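Long-range contacts in putative hydrogenase (PDB 3LYU), which probably serves in a hydrogenase-related oxidoreductase that binds flavin and a [2Fe-2S] cluster, this chain being an alpha-beta domain excised from the longer protein: residues I24-G29 / M113-D119; A37-Q41 / K66-R70; V52-P56 / P75-N79. All coordinates share one frame; numbering follows the deposited sequence.

Interaction 1: I24-G29 / M113-D119; sequences IGAYTG and MVGPVGD
Ile24 and Met113, the latter built as selenomethionine, pair where strands 20-26 and 110-114 run parallel, and here the contact is tight. Val114 uses both of its backbone polar groups on the neighbour: Val114 N donates to Ile24 O at 3.1 Å, and Val114 O accepts from Ala26 N at 3.1 Å, with a nearly straight N-H...O angle of 166°. On the face they share, Ile24 CB lies 3.6 Å from Met113 CG. CG of Met113 is anti to the backbone N (chi1 -171°), and a bend at chi3 brings Met113 CE against Ala26 CB at 4.0 Å. Across the sheet Val114 CG1 rests 3.3 Å from Gly29 O. Two glycines permit this closeness: a methyl on Gly29 would run into Val114 O, and one on Gly115 into Ala26 CB. Gly29 is brought there by the type II' turn from Ala26, closed by Gly29 N bonding to Ala26 O.

Past the paired strands the packing is looser. Tyr27 offers only its rim to the partly exposed Pro116, Tyr27 CD1 standing 3.8 Å from Pro116 CD. The Asp119 carboxylate also comes to the ring edge, though the exact place of OD2 is doubtful; its other oxygen, OD1, is hydrogen-bonded to Ser92. Thr28 of a second subunit packs on Tyr27 and Pro116 and partly closes this side.

The parallel sheet with strand 20-26 at its centre, and the glycine turn leading from that strand into helix 29-42, are consistent with the nucleotide-binding domain of ferredoxin reductase relatives. Helix 84-104 covers Ile24 and Tyr27 through Val99, Met88 and Val91, helix 117-130 backs Met113, and helix 29-42 covers Val114 on the opposite face.

Interaction 2: A37-Q41 / K66-R70; sequences AKAWQ and KAVTR
Ala67 meets helix 29-42 first, setting its CB 3.7 Å from Lys38 CG. It touches only the base of that lysine, whose extended chain carries the ammonium group away from the loop. The carbonyl of the same residue faces Gln41: Ala67 O is pressed against the aliphatic part of that side chain, 3.1 Å from Gln41 CB and still closer to CG, probably too tight to be read exactly.

Val68 comes next and is buried. Its CG1, anti to the carbonyl carbon (chi1 -56°), reaches Ala37 CB at 4.0 Å, one helical turn before Gln41. Beside it the bend of Gln41 at chi2 (75°) brings the amide over the loop, with Gln41 CD 3.8 Å from Val68 CA.

At Thr69 the two side chains cross at about a right angle. Gln41 OE1 approaches Thr69 N at an angle too poor for a hydrogen bond, and the exact placement of the amide is doubtful because OE1 stands too close to the Thr69 methyl. The Thr69 hydroxyl, for its part, makes weak hydrogen bonds with Asp46 OD1 and Val47 O. Cut back to an alanine, Gln41 would keep CB against Ala67 O but would probably open a gap beside Val68 CA and Thr69 N.

The contact is plain packing between helix 29-42 and the loop that leads from helix 61-65 into strand 70-76. Strand 46-54 lies beneath both, with Val47 touching Gln41, Thr49 touching Ala37 and the Thr49 backbone bonded to Arg70, while strand 20-26 supports Ala37 through Ala23.

Interaction 3: V52-P56 / P75-N79; sequences VTFEP and PVPLN
Thr53 and Pro75, then Phe54 and Val76, form two parallel bridges just where the strands start to part, residues 52-56 and 75-78 running 55° apart end to end. Val76 N donates to Thr53 O at 2.8 Å, almost straight and in the carbonyl plane. The next bond, Glu55 N to Val76 O, is equally short at 2.8 Å, but its donor stands 44° above the carbonyl plane as the chain leaves the strand.

Val76 O also lies at the edge of the Phe54 ring, in its plane, 3.3 Å from Phe54 CD1. With CG anti to the backbone N (chi1 -155°), Leu78 sets its CG over one face of that ring, 4.2 Å from the centroid in a CH-pi contact displaced toward the rim; Leu78 CD1 reaches Pro56 CG at 4.0 Å. The exposed Glu55 side chain slants across two prolines, Glu55 CG 3.8 Å from Pro75 CB and its carboxylate against Pro77 CB.

The contact joins the C-terminal ends of the two strands of a beta-alpha-beta unit, strand 46-54, helix 61-65 and strand 70-76, the last at the margin of the sheet within this chain. Helix 84-104 covers Val52 and Phe54 through Val91, and Phe84 meets the Phe54 ring.

Interactions 1 and 3 are pairings within one parallel sheet; interaction 2 packs a helix and a loop against its strands. The first two have centres about 14 Å apart and meet between strands 20-26 and 46-54, where Tyr27 N lies 2.9 Å from Val52 O, a probable hydrogen bond, and Tyr27 CE2 is 3.7 Å from Phe54 CE2. Interaction 2 stands apart: its nearest atoms are about 7 Å from those of interaction 1 and about 11 Å from those of interaction 3. Along the chain, interactions 2 and 3 are both nested within the loop closed by interaction 1, and their own segments alternate.

Interaction 1: I24-G29 / M113-D119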
loop_
_atom_site.group_PDB
_atom_site.type_symbol
_atom_site.label_atom_id
_atom_site.label_comp_id
_atom_site.label_asym_id
_atom_site.label_seq_id
_atom_site.Cartn_x
_atom_site.Cartn_y
_atom_site.Cartn_z
ATOM N N ILE B 24 -16.312 -14.338 -7.518
ATOM C CA ILE B 24 -15.935 -15.736 -7.298
ATOM C C ILE B 24 -15.366 -16.023 -5.904
ATOM O O ILE B 24 -14.593 -15.236 -5.354
ATOM C CB ILE B 24 -14.895 -16.175 -8.332
ATOM C CG1 ILE B 24 -15.407 -15.868 -9.729
ATOM C CG2 ILE B 24 -14.627 -17.652 -8.204
ATOM C CD1 ILE B 24 -14.397 -16.116 -10.788
ATOM N N GLY B 25 -15.757 -17.159 -5.339
ATOM C CA GLY B 25 -15.269 -17.540 -4.030
ATOM C C GLY B 25 -14.907 -19.001 -4.062
ATOM O O GLY B 25 -15.767 -19.846 -4.272
ATOM N N ALA B 26 -13.628 -19.307 -3.881
ATOM C CA ALA B 26 -13.181 -20.693 -3.884
ATOM C C ALA B 26 -13.107 -21.218 -2.454
ATOM O O ALA B 26 -12.627 -20.536 -1.551
ATOM C CB ALA B 26 -11.829 -20.799 -4.553
ATOM N N TYR B 27 -13.589 -22.435 -2.250
ATOM C CA TYR B 27 -13.571 -23.047 -0.928
ATOM C C TYR B 27 -14.261 -22.119 0.076
ATOM O O TYR B 27 -15.350 -21.629 -0.198
ATOM C CB TYR B 27 -12.119 -23.355 -0.492
ATOM C CG TYR B 27 -11.337 -24.276 -1.431
ATOM C CD1 TYR B 27 -10.401 -23.763 -2.331
ATOM C CD2 TYR B 27 -11.557 -25.659 -1.431
ATOM C CE1 TYR B 27 -9.709 -24.600 -3.209
ATOM C CE2 TYR B 27 -10.868 -26.505 -2.308
ATOM C CZ TYR B 27 -9.946 -25.971 -3.195
ATOM O OH TYR B 27 -9.268 -26.806 -4.068
ATOM N N THR B 28 -13.634 -21.867 1.223
ATOM C CA THR B 28 -14.239 -21.005 2.239
ATOM C C THR B 28 -14.129 -19.534 1.858
ATOM O O THR B 28 -14.626 -18.654 2.570
ATOM C CB THR B 28 -13.588 -21.205 3.641
ATOM O OG1 THR B 28 -12.262 -20.662 3.642
ATOM C CG2 THR B 28 -13.517 -22.681 3.988
ATOM N N GLY B 29 -13.482 -19.274 0.728
ATOM C CA GLY B 29 -13.327 -17.908 0.277
ATOM C C GLY B 29 -14.676 -17.256 0.054
ATOM O O GLY B 29 -14.770 -16.030 0.061
HETATM N N MSE B 113 -12.206 -12.067 -7.271
HETATM C CA MSE B 113 -12.077 -13.373 -6.670
HETATM C C MSE B 113 -11.299 -13.424 -5.370
HETATM O O MSE B 113 -10.371 -12.643 -5.134
HETATM C CB MSE B 113 -11.423 -14.338 -7.644
HETATM C CG MSE B 113 -11.481 -15.748 -7.133
HETATM SE SE MSE B 113 -10.380 -16.957 -8.072
HETATM C CE MSE B 113 -9.724 -18.001 -6.588
ATOM N N VAL B 114 -11.692 -14.375 -4.533
ATOM C CA VAL B 114 -11.036 -14.628 -3.262
ATOM C C VAL B 114 -10.904 -16.154 -3.089
ATOM O O VAL B 114 -11.886 -16.877 -3.063
ATOM C CB VAL B 114 -11.819 -13.969 -2.072
ATOM C CG1 VAL B 114 -13.307 -14.151 -2.262
ATOM C CG2 VAL B 114 -11.378 -14.574 -0.740
ATOM N N GLY B 115 -9.669 -16.626 -3.014
ATOM C CA GLY B 115 -9.398 -18.039 -2.843
ATOM C C GLY B 115 -7.893 -18.252 -2.850
ATOM O O GLY B 115 -7.146 -17.271 -2.900
ATOM N N PRO B 116 -7.402 -19.505 -2.798
ATOM C CA PRO B 116 -5.946 -19.697 -2.806
ATOM C C PRO B 116 -5.299 -18.970 -3.968
ATOM O O PRO B 116 -5.900 -18.838 -5.042
ATOM C CB PRO B 116 -5.775 -21.222 -2.872
ATOM C CG PRO B 116 -7.113 -21.734 -3.338
ATOM C CD PRO B 116 -8.106 -20.794 -2.703
ATOM N N VAL B 117 -4.079 -18.486 -3.734
ATOM C CA VAL B 117 -3.328 -17.723 -4.728
ATOM C C VAL B 117 -2.984 -18.535 -5.978
ATOM O O VAL B 117 -2.622 -17.986 -7.016
ATOM C CB VAL B 117 -2.046 -17.119 -4.085
ATOM C CG1 VAL B 117 -1.119 -18.225 -3.638
ATOM C CG2 VAL B 117 -1.361 -16.172 -5.061
ATOM N N GLY B 118 -3.124 -19.849 -5.875
ATOM C CA GLY B 118 -2.837 -20.710 -7.008
ATOM C C GLY B 118 -3.998 -20.777 -7.979
ATOM O O GLY B 118 -3.821 -21.057 -9.163
ATOM N N ASP B 119 -5.196 -20.530 -7.465
ATOM C CA ASP B 119 -6.396 -20.542 -8.281
ATOM C C ASP B 119 -6.627 -19.144 -8.809
ATOM O O ASP B 119 -7.222 -18.973 -9.871
ATOM C CB ASP B 119 -7.609 -20.982 -7.463
ATOM C CG ASP B 119 -7.541 -22.430 -7.073
ATOM O OD1 ASP B 119 -7.373 -23.269 -7.974
ATOM O OD2 ASP B 119 -7.655 -22.734 -5.873
#

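Interaction 2: A37-Q41 / K66-R70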
loop_
_atom_site.group_PDB
_atom_site.type_symbol
_atom_site.label_atom_id
_atom_site.label_comp_id
_atom_site.label_asym_id
_atom_site.label_seq_id
_atom_site.Cartn_x
_atom_site.Cartn_y
_atom_site.Cartn_z
ATOM N N ALA B 37 -20.315 -9.052 -2.257
ATOM C CA ALA B 37 -21.248 -9.202 -3.374
ATOM C C ALA B 37 -22.633 -8.670 -3.014
ATOM O O ALA B 37 -23.346 -8.137 -3.853
ATOM C CB ALA B 37 -21.340 -10.673 -3.777
ATOM N N LYS B 38 -23.006 -8.818 -1.752
ATOM C CA LYS B 38 -24.299 -8.360 -1.282
ATOM C C LYS B 38 -24.391 -6.850 -1.422
ATOM O O LYS B 38 -25.386 -6.318 -1.910
ATOM C CB LYS B 38 -24.485 -8.772 0.170
ATOM C CG LYS B 38 -25.866 -8.533 0.719
ATOM C CD LYS B 38 -25.958 -9.098 2.115
ATOM C CE LYS B 38 -27.318 -8.851 2.728
ATOM N NZ LYS B 38 -27.324 -9.282 4.161
ATOM N N ALA B 39 -23.330 -6.168 -1.008
ATOM C CA ALA B 39 -23.252 -4.711 -1.068
ATOM C C ALA B 39 -23.143 -4.171 -2.499
ATOM O O ALA B 39 -23.626 -3.078 -2.792
ATOM C CB ALA B 39 -22.084 -4.236 -0.255
ATOM N N TRP B 40 -22.502 -4.922 -3.390
ATOM C CA TRP B 40 -22.386 -4.470 -4.771
ATOM C C TRP B 40 -23.731 -4.530 -5.479
ATOM O O TRP B 40 -24.034 -3.683 -6.307
ATOM C CB TRP B 40 -21.374 -5.310 -5.543
ATOM C CG TRP B 40 -19.968 -4.821 -5.415
ATOM C CD1 TRP B 40 -19.562 -3.541 -5.136
ATOM C CD2 TRP B 40 -18.771 -5.571 -5.663
ATOM N NE1 TRP B 40 -18.188 -3.448 -5.200
ATOM C CE2 TRP B 40 -17.677 -4.677 -5.524
ATOM C CE3 TRP B 40 -18.515 -6.912 -5.999
ATOM C CZ2 TRP B 40 -16.348 -5.078 -5.710
ATOM C CZ3 TRP B 40 -17.191 -7.313 -6.186
ATOM C CH2 TRP B 40 -16.121 -6.392 -6.041
ATOM N N GLN B 41 -24.535 -5.533 -5.152
ATOM C CA GLN B 41 -25.846 -5.692 -5.758
ATOM C C GLN B 41 -26.717 -4.515 -5.345
ATOM O O GLN B 41 -27.344 -3.878 -6.182
ATOM C CB GLN B 41 -26.482 -7.012 -5.299
ATOM C CG GLN B 41 -27.782 -7.397 -6.007
ATOM C CD GLN B 41 -27.587 -7.919 -7.436
ATOM O OE1 GLN B 41 -28.562 -8.170 -8.149
ATOM N NE2 GLN B 41 -26.335 -8.091 -7.851
ATOM N N LYS B 66 -30.314 -14.896 -2.689
ATOM C CA LYS B 66 -31.257 -13.843 -2.346
ATOM C C LYS B 66 -30.613 -12.456 -2.369
ATOM O O LYS B 66 -31.306 -11.451 -2.392
ATOM C CB LYS B 66 -31.833 -14.132 -0.957
ATOM C CG LYS B 66 -32.948 -13.205 -0.521
ATOM C CD LYS B 66 -33.569 -13.683 0.783
ATOM C CE LYS B 66 -34.777 -12.841 1.160
ATOM N NZ LYS B 66 -35.427 -13.340 2.409
ATOM N N ALA B 67 -29.284 -12.411 -2.364
ATOM C CA ALA B 67 -28.541 -11.152 -2.373
ATOM C C ALA B 67 -27.994 -10.731 -3.748
ATOM O O ALA B 67 -27.776 -9.547 -3.992
ATOM C CB ALA B 67 -27.402 -11.224 -1.368
ATOM N N VAL B 68 -27.769 -11.685 -4.643
ATOM C CA VAL B 68 -27.251 -11.365 -5.970
ATOM C C VAL B 68 -28.266 -11.753 -7.036
ATOM O O VAL B 68 -29.225 -12.463 -6.758
ATOM C CB VAL B 68 -25.929 -12.108 -6.256
ATOM C CG1 VAL B 68 -24.908 -11.794 -5.176
ATOM C CG2 VAL B 68 -26.176 -13.612 -6.338
ATOM N N THR B 69 -28.065 -11.288 -8.262
ATOM C CA THR B 69 -28.998 -11.622 -9.332
ATOM C C THR B 69 -28.960 -13.129 -9.532
ATOM O O THR B 69 -30.001 -13.762 -9.640
ATOM C CB THR B 69 -28.635 -10.921 -10.661
ATOM O OG1 THR B 69 -27.550 -11.605 -11.299
ATOM C CG2 THR B 69 -28.220 -9.498 -10.399
ATOM N N ARG B 70 -27.754 -13.696 -9.550
ATOM C CA ARG B 70 -27.573 -15.134 -9.737
ATOM C C ARG B 70 -26.388 -15.734 -8.973
ATOM O O ARG B 70 -25.266 -15.226 -9.035
ATOM C CB ARG B 70 -27.395 -15.440 -11.219
ATOM C CG ARG B 70 -27.317 -16.906 -11.525
ATOM C CD ARG B 70 -26.269 -17.156 -12.573
ATOM N NE ARG B 70 -26.455 -16.431 -13.772
ATOM C CZ ARG B 70 -25.710 -15.610 -14.504
ATOM N NH1 ARG B 70 -26.350 -15.194 -15.574
ATOM N NH2 ARG B 70 -24.474 -15.183 -14.271
#

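Interaction 3: V52-P56 / P75-N79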
loop_
_atom_site.group_PDB
_atom_site.type_symbol
_atom_site.label_atom_id
_atom_site.label_comp_id
_atom_site.label_asym_id
_atom_site.label_seq_id
_atom_site.Cartn_x
_atom_site.Cartn_y
_atom_site.Cartn_z
ATOM N N VAL B 52 -16.946 -22.348 -5.995
ATOM C CA VAL B 52 -16.388 -23.633 -6.407
ATOM C C VAL B 52 -15.715 -24.242 -5.184
ATOM O O VAL B 52 -14.783 -23.670 -4.616
ATOM C CB VAL B 52 -15.366 -23.479 -7.564
ATOM C CG1 VAL B 52 -14.940 -24.855 -8.062
ATOM C CG2 VAL B 52 -15.978 -22.666 -8.702
ATOM N N THR B 53 -16.217 -25.398 -4.765
ATOM C CA THR B 53 -15.675 -26.081 -3.593
ATOM C C THR B 53 -16.073 -27.553 -3.653
ATOM O O THR B 53 -16.648 -27.985 -4.649
ATOM C CB THR B 53 -16.209 -25.434 -2.292
ATOM O OG1 THR B 53 -15.459 -25.916 -1.175
ATOM C CG2 THR B 53 -17.689 -25.754 -2.089
ATOM N N PHE B 54 -15.763 -28.323 -2.610
ATOM C CA PHE B 54 -16.115 -29.745 -2.573
ATOM C C PHE B 54 -17.552 -29.932 -2.105
ATOM O O PHE B 54 -18.068 -29.118 -1.348
ATOM C CB PHE B 54 -15.152 -30.507 -1.662
ATOM C CG PHE B 54 -13.757 -30.596 -2.206
ATOM C CD1 PHE B 54 -13.519 -31.188 -3.444
ATOM C CD2 PHE B 54 -12.681 -30.091 -1.487
ATOM C CE1 PHE B 54 -12.231 -31.280 -3.962
ATOM C CE2 PHE B 54 -11.385 -30.176 -1.994
ATOM C CZ PHE B 54 -11.159 -30.774 -3.238
ATOM N N GLU B 55 -18.195 -30.997 -2.568
ATOM C CA GLU B 55 -19.583 -31.257 -2.213
ATOM C C GLU B 55 -19.946 -31.011 -0.744
ATOM O O GLU B 55 -20.969 -30.381 -0.443
ATOM C CB GLU B 55 -19.964 -32.688 -2.594
ATOM C CG GLU B 55 -20.006 -32.931 -4.085
ATOM C CD GLU B 55 -20.443 -34.345 -4.443
ATOM O OE1 GLU B 55 -20.483 -34.667 -5.656
ATOM O OE2 GLU B 55 -20.747 -35.132 -3.515
ATOM N N PRO B 56 -19.122 -31.514 0.192
ATOM C CA PRO B 56 -19.386 -31.333 1.624
ATOM C C PRO B 56 -18.966 -29.977 2.206
ATOM O O PRO B 56 -18.808 -29.858 3.424
ATOM C CB PRO B 56 -18.597 -32.474 2.254
ATOM C CG PRO B 56 -17.374 -32.526 1.372
ATOM C CD PRO B 56 -17.984 -32.433 -0.018
ATOM N N PRO B 75 -20.202 -27.981 -6.980
ATOM C CA PRO B 75 -19.684 -28.935 -5.987
ATOM C C PRO B 75 -18.866 -30.062 -6.608
ATOM O O PRO B 75 -19.390 -30.901 -7.335
ATOM C CB PRO B 75 -20.949 -29.447 -5.311
ATOM C CG PRO B 75 -21.892 -29.527 -6.457
ATOM C CD PRO B 75 -21.638 -28.224 -7.225
ATOM N N VAL B 76 -17.574 -30.066 -6.319
ATOM C CA VAL B 76 -16.685 -31.083 -6.833
ATOM C C VAL B 76 -16.622 -32.201 -5.780
ATOM O O VAL B 76 -16.491 -31.934 -4.580
ATOM C CB VAL B 76 -15.283 -30.484 -7.086
ATOM C CG1 VAL B 76 -14.397 -31.495 -7.788
ATOM C CG2 VAL B 76 -15.406 -29.220 -7.922
ATOM N N PRO B 77 -16.746 -33.470 -6.215
ATOM C CA PRO B 77 -16.708 -34.639 -5.327
ATOM C C PRO B 77 -15.360 -34.836 -4.633
ATOM O O PRO B 77 -14.314 -34.906 -5.283
ATOM C CB PRO B 77 -17.047 -35.785 -6.268
ATOM C CG PRO B 77 -16.441 -35.326 -7.564
ATOM C CD PRO B 77 -16.878 -33.890 -7.623
ATOM N N LEU B 78 -15.390 -34.938 -3.308
ATOM C CA LEU B 78 -14.165 -35.111 -2.538
ATOM C C LEU B 78 -13.739 -36.572 -2.487
ATOM O O LEU B 78 -14.197 -37.317 -1.624
ATOM C CB LEU B 78 -14.355 -34.585 -1.106
ATOM C CG LEU B 78 -13.116 -34.116 -0.322
ATOM C CD1 LEU B 78 -13.552 -33.686 1.068
ATOM C CD2 LEU B 78 -12.071 -35.214 -0.228
ATOM N N ASN B 79 -12.869 -36.977 -3.411
ATOM C CA ASN B 79 -12.362 -38.348 -3.452
ATOM C C ASN B 79 -11.345 -38.579 -2.313
ATOM O O ASN B 79 -10.215 -38.079 -2.359
ATOM C CB ASN B 79 -11.693 -38.617 -4.803
ATOM C CG ASN B 79 -11.282 -40.072 -4.968
ATOM O OD1 ASN B 79 -10.573 -40.433 -5.917
ATOM N ND2 ASN B 79 -11.736 -40.923 -4.041
#